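Local coordinates for arsenate Reductase (Corynebacterium glutamicum, PDB 3T38), which probably reduces arsenate to arsenite in a thioredoxin-dependent reaction, using the fold of the low molecular weight tyrosine phosphatases, at residues S44-T48 and A49-T53; S121-H124 and P125-E129; K144-T147 and D148-R152. All blocks are in the same frame, centred on the assembly; numbering follows the deposited sequence.

Contact 1 of 3, residues S44-T48 and A49-T53; sequences SLART and AKIHT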
# COMPACT_ATOMS: atom_id res chain seq x y z
N SER A 44 2.51 3.72 -3.55
CA SER A 44 1.12 3.51 -3.09
C SER A 44 0.11 4.42 -3.76
O SER A 44 -0.96 3.97 -4.25
CB SER A 44 1.03 3.71 -1.57
OG SER A 44 1.62 2.52 -1.03
N LEU A 45 0.41 5.72 -3.75
CA LEU A 45 -0.55 6.65 -4.35
C LEU A 45 -0.59 6.50 -5.84
O LEU A 45 -1.67 6.65 -6.48
CB LEU A 45 -0.24 8.08 -3.92
CG LEU A 45 -0.51 8.33 -2.40
CD1 LEU A 45 -0.03 9.74 -2.05
CD2 LEU A 45 -1.97 8.18 -2.08
N ALA A 46 0.58 6.20 -6.44
CA ALA A 46 0.65 6.10 -7.89
C ALA A 46 -0.26 4.99 -8.40
O ALA A 46 -0.79 5.08 -9.50
CB ALA A 46 2.05 5.85 -8.34
N ARG A 47 -0.44 3.95 -7.59
CA ARG A 47 -1.25 2.78 -8.01
C ARG A 47 -2.68 3.15 -8.35
O ARG A 47 -3.25 2.61 -9.32
CB ARG A 47 -1.21 1.70 -6.94
CG ARG A 47 0.10 0.89 -6.94
CD ARG A 47 0.01 -0.37 -6.03
NE ARG A 47 -0.70 -0.03 -4.80
CZ ARG A 47 -0.16 0.04 -3.59
NH1 ARG A 47 1.16 -0.18 -3.36
NH2 ARG A 47 -0.97 0.36 -2.59
N THR A 48 -3.24 4.09 -7.59
CA THR A 48 -4.67 4.43 -7.71
C THR A 48 -4.87 5.76 -8.40
O THR A 48 -5.87 5.95 -9.06
CB THR A 48 -5.39 4.46 -6.33
OG1 THR A 48 -4.57 5.17 -5.38
CG2 THR A 48 -5.57 3.00 -5.81
N ALA A 49 -3.91 6.66 -8.23
CA ALA A 49 -4.05 8.04 -8.70
C ALA A 49 -3.38 8.20 -10.03
O ALA A 49 -3.76 9.07 -10.76
CB ALA A 49 -3.45 9.06 -7.65
N LYS A 50 -2.43 7.33 -10.35
CA LYS A 50 -1.55 7.43 -11.55
C LYS A 50 -0.44 8.48 -11.32
O LYS A 50 -0.56 9.33 -10.43
CB LYS A 50 -2.34 7.69 -12.87
CG LYS A 50 -2.58 9.21 -13.23
CD LYS A 50 -3.53 9.46 -14.44
CE LYS A 50 -2.75 9.95 -15.70
NZ LYS A 50 -1.71 9.02 -16.30
N ILE A 51 0.65 8.39 -12.09
CA ILE A 51 1.69 9.42 -12.09
C ILE A 51 1.13 10.72 -12.68
O ILE A 51 0.82 10.81 -13.89
CB ILE A 51 2.95 9.00 -12.93
CG1 ILE A 51 3.53 7.66 -12.47
CG2 ILE A 51 4.02 10.17 -13.02
CD1 ILE A 51 4.15 7.68 -11.09
N HIS A 52 1.00 11.72 -11.83
CA HIS A 52 0.76 13.03 -12.34
C HIS A 52 1.77 13.94 -11.70
O HIS A 52 2.45 13.56 -10.77
CB HIS A 52 -0.66 13.48 -12.07
CG HIS A 52 -1.01 13.55 -10.62
ND1 HIS A 52 -0.70 14.65 -9.83
CD2 HIS A 52 -1.62 12.66 -9.81
CE1 HIS A 52 -1.13 14.43 -8.60
NE2 HIS A 52 -1.68 13.23 -8.56
N THR A 53 1.86 15.14 -12.22
CA THR A 53 2.95 16.01 -11.89
C THR A 53 2.99 16.37 -10.40
O THR A 53 4.08 16.64 -9.91
CB THR A 53 3.00 17.20 -12.87
OG1 THR A 53 3.14 18.44 -12.17
CG2 THR A 53 1.75 17.22 -13.64

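Contact 2 of 3, residues S121-H124 and P125-E129; sequences SEIH and PLVLE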
# COMPACT_ATOMS: atom_id res chain seq x y z
N SER A 121 -9.18 7.71 -7.29
CA SER A 121 -8.11 8.57 -7.71
C SER A 121 -8.26 9.96 -7.16
O SER A 121 -7.27 10.68 -7.05
CB SER A 121 -8.00 8.61 -9.23
OG SER A 121 -9.13 9.21 -9.75
N GLU A 122 -9.48 10.31 -6.77
CA GLU A 122 -9.80 11.63 -6.21
C GLU A 122 -11.07 11.58 -5.35
O GLU A 122 -11.88 10.66 -5.45
CB GLU A 122 -9.97 12.69 -7.31
CG GLU A 122 -8.72 13.03 -8.15
CD GLU A 122 -8.95 14.25 -9.05
OE1 GLU A 122 -10.03 14.87 -8.93
OE2 GLU A 122 -8.07 14.60 -9.88
N ILE A 123 -11.21 12.58 -4.49
CA ILE A 123 -12.40 12.73 -3.69
C ILE A 123 -13.61 12.87 -4.67
O ILE A 123 -13.50 13.46 -5.71
CB ILE A 123 -12.34 14.03 -2.83
CG1 ILE A 123 -11.05 14.15 -2.00
CG2 ILE A 123 -13.58 14.17 -1.97
CD1 ILE A 123 -10.65 12.96 -1.27
N HIS A 124 -14.77 12.37 -4.26
CA HIS A 124 -16.00 12.58 -5.01
C HIS A 124 -16.24 14.11 -5.12
O HIS A 124 -16.24 14.82 -4.13
CB HIS A 124 -17.15 11.88 -4.26
CG HIS A 124 -18.38 11.69 -5.08
ND1 HIS A 124 -19.09 12.74 -5.63
CD2 HIS A 124 -19.04 10.56 -5.43
CE1 HIS A 124 -20.13 12.27 -6.29
NE2 HIS A 124 -20.12 10.95 -6.19
N PRO A 125 -16.39 14.62 -6.34
CA PRO A 125 -16.63 16.05 -6.58
C PRO A 125 -17.82 16.64 -5.84
O PRO A 125 -17.75 17.78 -5.39
CB PRO A 125 -16.91 16.09 -8.10
CG PRO A 125 -16.27 14.96 -8.66
CD PRO A 125 -16.15 13.89 -7.58
N LEU A 126 -18.91 15.88 -5.74
CA LEU A 126 -20.08 16.32 -4.94
C LEU A 126 -19.79 16.43 -3.44
O LEU A 126 -20.33 17.32 -2.75
CB LEU A 126 -21.29 15.41 -5.18
CG LEU A 126 -22.39 15.83 -6.14
CD1 LEU A 126 -23.35 16.90 -5.51
CD2 LEU A 126 -21.85 16.30 -7.53
N VAL A 127 -18.99 15.53 -2.90
CA VAL A 127 -18.49 15.72 -1.53
C VAL A 127 -17.80 17.08 -1.38
O VAL A 127 -18.15 17.89 -0.52
CB VAL A 127 -17.52 14.57 -1.12
CG1 VAL A 127 -16.91 14.85 0.26
CG2 VAL A 127 -18.26 13.26 -1.14
N LEU A 128 -16.85 17.35 -2.24
CA LEU A 128 -16.16 18.62 -2.25
C LEU A 128 -17.15 19.78 -2.31
O LEU A 128 -17.08 20.69 -1.47
CB LEU A 128 -15.21 18.70 -3.46
CG LEU A 128 -13.68 18.47 -3.40
CD1 LEU A 128 -13.23 17.53 -2.31
CD2 LEU A 128 -13.09 18.04 -4.77
N GLU A 129 -18.05 19.77 -3.30
CA GLU A 129 -19.02 20.84 -3.47
C GLU A 129 -19.96 21.04 -2.25
O GLU A 129 -20.12 22.18 -1.80
CB GLU A 129 -19.79 20.73 -4.80
CG GLU A 129 -20.97 21.78 -4.94
CD GLU A 129 -21.71 21.73 -6.29
OE1 GLU A 129 -21.43 20.84 -7.13
OE2 GLU A 129 -22.57 22.62 -6.54

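Contact 3 of 3, residues K144-T147 and D148-R152; sequences KPLT and DDVIR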
# COMPACT_ATOMS: atom_id res chain seq x y z
N LYS A 144 -6.41 7.68 -0.04
CA LYS A 144 -5.09 7.06 0.27
C LYS A 144 -5.39 5.70 0.84
O LYS A 144 -6.42 5.55 1.51
CB LYS A 144 -4.30 7.90 1.26
CG LYS A 144 -4.96 8.12 2.67
CD LYS A 144 -4.40 9.42 3.40
CE LYS A 144 -5.21 10.71 2.99
NZ LYS A 144 -6.69 10.41 3.22
N PRO A 145 -4.49 4.72 0.66
CA PRO A 145 -4.80 3.43 1.27
C PRO A 145 -4.59 3.39 2.76
O PRO A 145 -3.67 4.03 3.32
CB PRO A 145 -3.79 2.47 0.64
CG PRO A 145 -2.50 3.34 0.41
CD PRO A 145 -3.08 4.81 0.17
N LEU A 146 -5.39 2.54 3.41
CA LEU A 146 -5.13 2.16 4.79
C LEU A 146 -3.71 1.64 5.02
O LEU A 146 -3.22 0.81 4.28
CB LEU A 146 -6.11 1.06 5.20
CG LEU A 146 -6.13 0.72 6.68
CD1 LEU A 146 -6.44 2.03 7.56
CD2 LEU A 146 -7.20 -0.42 6.77
N THR A 147 -3.07 2.12 6.06
CA THR A 147 -1.72 1.64 6.39
C THR A 147 -1.71 1.37 7.91
O THR A 147 -2.56 1.83 8.65
CB THR A 147 -0.64 2.67 6.05
OG1 THR A 147 -0.94 3.89 6.72
CG2 THR A 147 -0.50 2.91 4.48
N ASP A 148 -0.78 0.56 8.35
CA ASP A 148 -0.77 0.07 9.71
C ASP A 148 -0.36 1.17 10.66
O ASP A 148 -0.91 1.26 11.74
CB ASP A 148 0.27 -1.09 9.84
CG ASP A 148 0.17 -1.82 11.17
OD1 ASP A 148 -0.87 -2.49 11.38
OD2 ASP A 148 1.13 -1.74 11.94
N ASP A 149 0.60 2.02 10.28
CA ASP A 149 1.07 3.04 11.23
C ASP A 149 -0.12 3.87 11.77
O ASP A 149 -0.19 4.14 12.96
CB ASP A 149 2.11 3.98 10.60
CG ASP A 149 1.82 4.26 9.15
OD1 ASP A 149 0.62 4.37 8.70
OD2 ASP A 149 2.81 4.25 8.40
N VAL A 150 -1.06 4.25 10.90
CA VAL A 150 -2.17 5.10 11.35
C VAL A 150 -3.22 4.39 12.20
O VAL A 150 -3.90 5.06 12.98
CB VAL A 150 -2.83 5.94 10.20
CG1 VAL A 150 -1.69 6.73 9.48
CG2 VAL A 150 -3.60 5.06 9.23
N ILE A 151 -3.31 3.06 12.07
CA ILE A 151 -4.13 2.31 12.93
C ILE A 151 -3.50 2.30 14.30
O ILE A 151 -4.16 2.58 15.29
CB ILE A 151 -4.37 0.88 12.42
CG1 ILE A 151 -5.10 0.87 11.04
CG2 ILE A 151 -5.23 0.09 13.45
CD1 ILE A 151 -4.94 -0.55 10.28
N ARG A 152 -2.20 2.02 14.37
CA ARG A 152 -1.48 1.94 15.67
C ARG A 152 -1.54 3.26 16.44
O ARG A 152 -1.58 3.29 17.70
CB ARG A 152 -0.04 1.57 15.44
CG ARG A 152 0.18 0.12 15.00
CD ARG A 152 1.67 -0.24 15.00
NE ARG A 152 1.96 -1.60 14.56
CZ ARG A 152 2.39 -2.56 15.38
NH1 ARG A 152 2.54 -2.32 16.69
NH2 ARG A 152 2.62 -3.76 14.90

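Contact 1 of 3, residues S44-T48 and A49-T53
Leu-45 O is gripped by two backbone N-H groups at the end of helix 31-49, those of Thr-48 and Ala-49. The bond from Ala-49 N, 2.8 Å to Leu-45 O, is the regular i to i+4 helix bond. Thr-48 N lies farther from Leu-45 O, at 3.2 Å, and closes a tighter turn. One residue on, Lys-50 N still reaches Ala-46 O (2.9 Å), but this bond is more bent, at 135°. Lys-50, though not a glycine, takes positive phi (77°), which ends the helix, while its exposed side chain goes to solvent, as suits a lysine. Beyond it, the CG1 of Ile-51 sits beside the backbone N (chi1 -55°), which carries CD1 to within 3.9 Å of Ala-46 CB, a methyl small enough to let the loop lie close. Leu-45, by contrast, turns its isobutyl group into the apolar surface of helix 55-73, onto Leu-55, Leu-58 and Phe-62, while Arg-47 gives NH1 to Leu-146 O of the second subunit. The arrangement is that of a helix C-terminus in which the first residue after the helix has positive phi and the next makes an apolar contact with the last turn, here in the helical N-terminal part of the chain.

Contact 2 of 3, residues S121-H124 and P125-E129
His-124 stands at the N-cap of helix 125-133, and its carbonyl begins the helical ladder by accepting from Leu-128 N (3.2 Å from His-124 O) in an almost straight bond. The imidazole supplies the second link. With CG anti to the backbone N (chi1 -164°), the ring swings alongside the first turn, and ND1 receives Leu-126 N at 3.1 Å, edge-on and in the ring plane. Leu-126 lies alongside the imidazole, its CB 3.5 Å from His-124 CE1, while His-124 CB packs on Val-127 CG2 at 3.6 Å. Pro-125 fits the first helical position because it has no N-H to leave without a partner and its ring restricts phi. Ile-123, just ahead of the cap, meets Leu-128 CD1 with its CG2, the side chains crossing at about a right angle; the 3.4 Å between them is closer than usual and should be read with caution. Ile-123 and Val-127 also rest on Gln-96 and Ile-97 of helix 94-106, respectively, and both are buried, which suits branched apolar chains. Accepting Leu-126 N requires a lone pair on ND1, which implies that any proton of a neutral ring sits on NE2 and that protonation of both nitrogens would probably cost the cap.

Contact 3 of 3, residues K144-T147 and D148-R152
Leu-146 lays its CD1 across Ile-151, 3.9 Å from CG1, the two side chains meeting at about a right angle. This is the entry to helix 148-153, part of the low molecular weight phosphatase fold, and the pair roots it in the parallel sheet, both side chains touching Leu-85 of strand 83-88. Leu-146 CG lies anti to the backbone N (chi1 -170°), which extends the isobutyl group beside Ile-151. Branched aliphatic residues fill this interior well, and Val-150 adds CG2 against the backbone at 3.4 Å from Thr-147 O.

The polar half of the junction is built by threonine and aspartate, short side chains able to bond close to the backbone. Thr-147 OG1 donates to Asp-149 OD1 over 2.6 Å, reaching the carboxylate on its syn side and 16° out of its plane. OD1 also takes a weak bond from Val-150 N, so two donors steady that oxygen. The other, OD2, is held by Tyr-37 OH and by a salt bridge to Arg-66 NE; both residues line the dithiane-diol pocket, consistent with a second-shell role for Asp-149, positioning Tyr-37 and Arg-66. The negative charge of this buried carboxylate is probably offset by that salt bridge.

Asp-148 faces the subunit interface: its OD1 bonds to Tyr-169 OH, and Glu-40 of the second subunit receives the backbone N-H groups of Asp-148 and Asp-149. Two arginines share the remaining oxygen, OD2. Arg-36 of the second subunit forms one salt bridge to it, and Arg-152, one turn along the helix, forms the other, with NE 2.8 Å from Asp-148 OD2 and the bond on the oxygen's syn side, close to the guanidinium plane.

How the contacts relate
From the N terminus, contact 1 comes first, finishing helix 31-49 and opening the short loop to helix 55-73. Contact 2 follows strand 111-116 and starts helix 125-133; contact 3 lies after that helix and starts helix 148-153. Each is a local turn, and the three run in series without nesting or crossing. Contact 1 nevertheless touches both others: Thr-48 and Ala-49 pack on Ser-121, Ser-44 on Pro-145, and Leu-45 on Lys-144 and Pro-145, joining the helical N-terminal part to the phosphatase-like part. Contacts 2 and 3 do not touch, their nearest atoms lying about 7 Å apart. Contacts 1 and 3 both reach the second subunit.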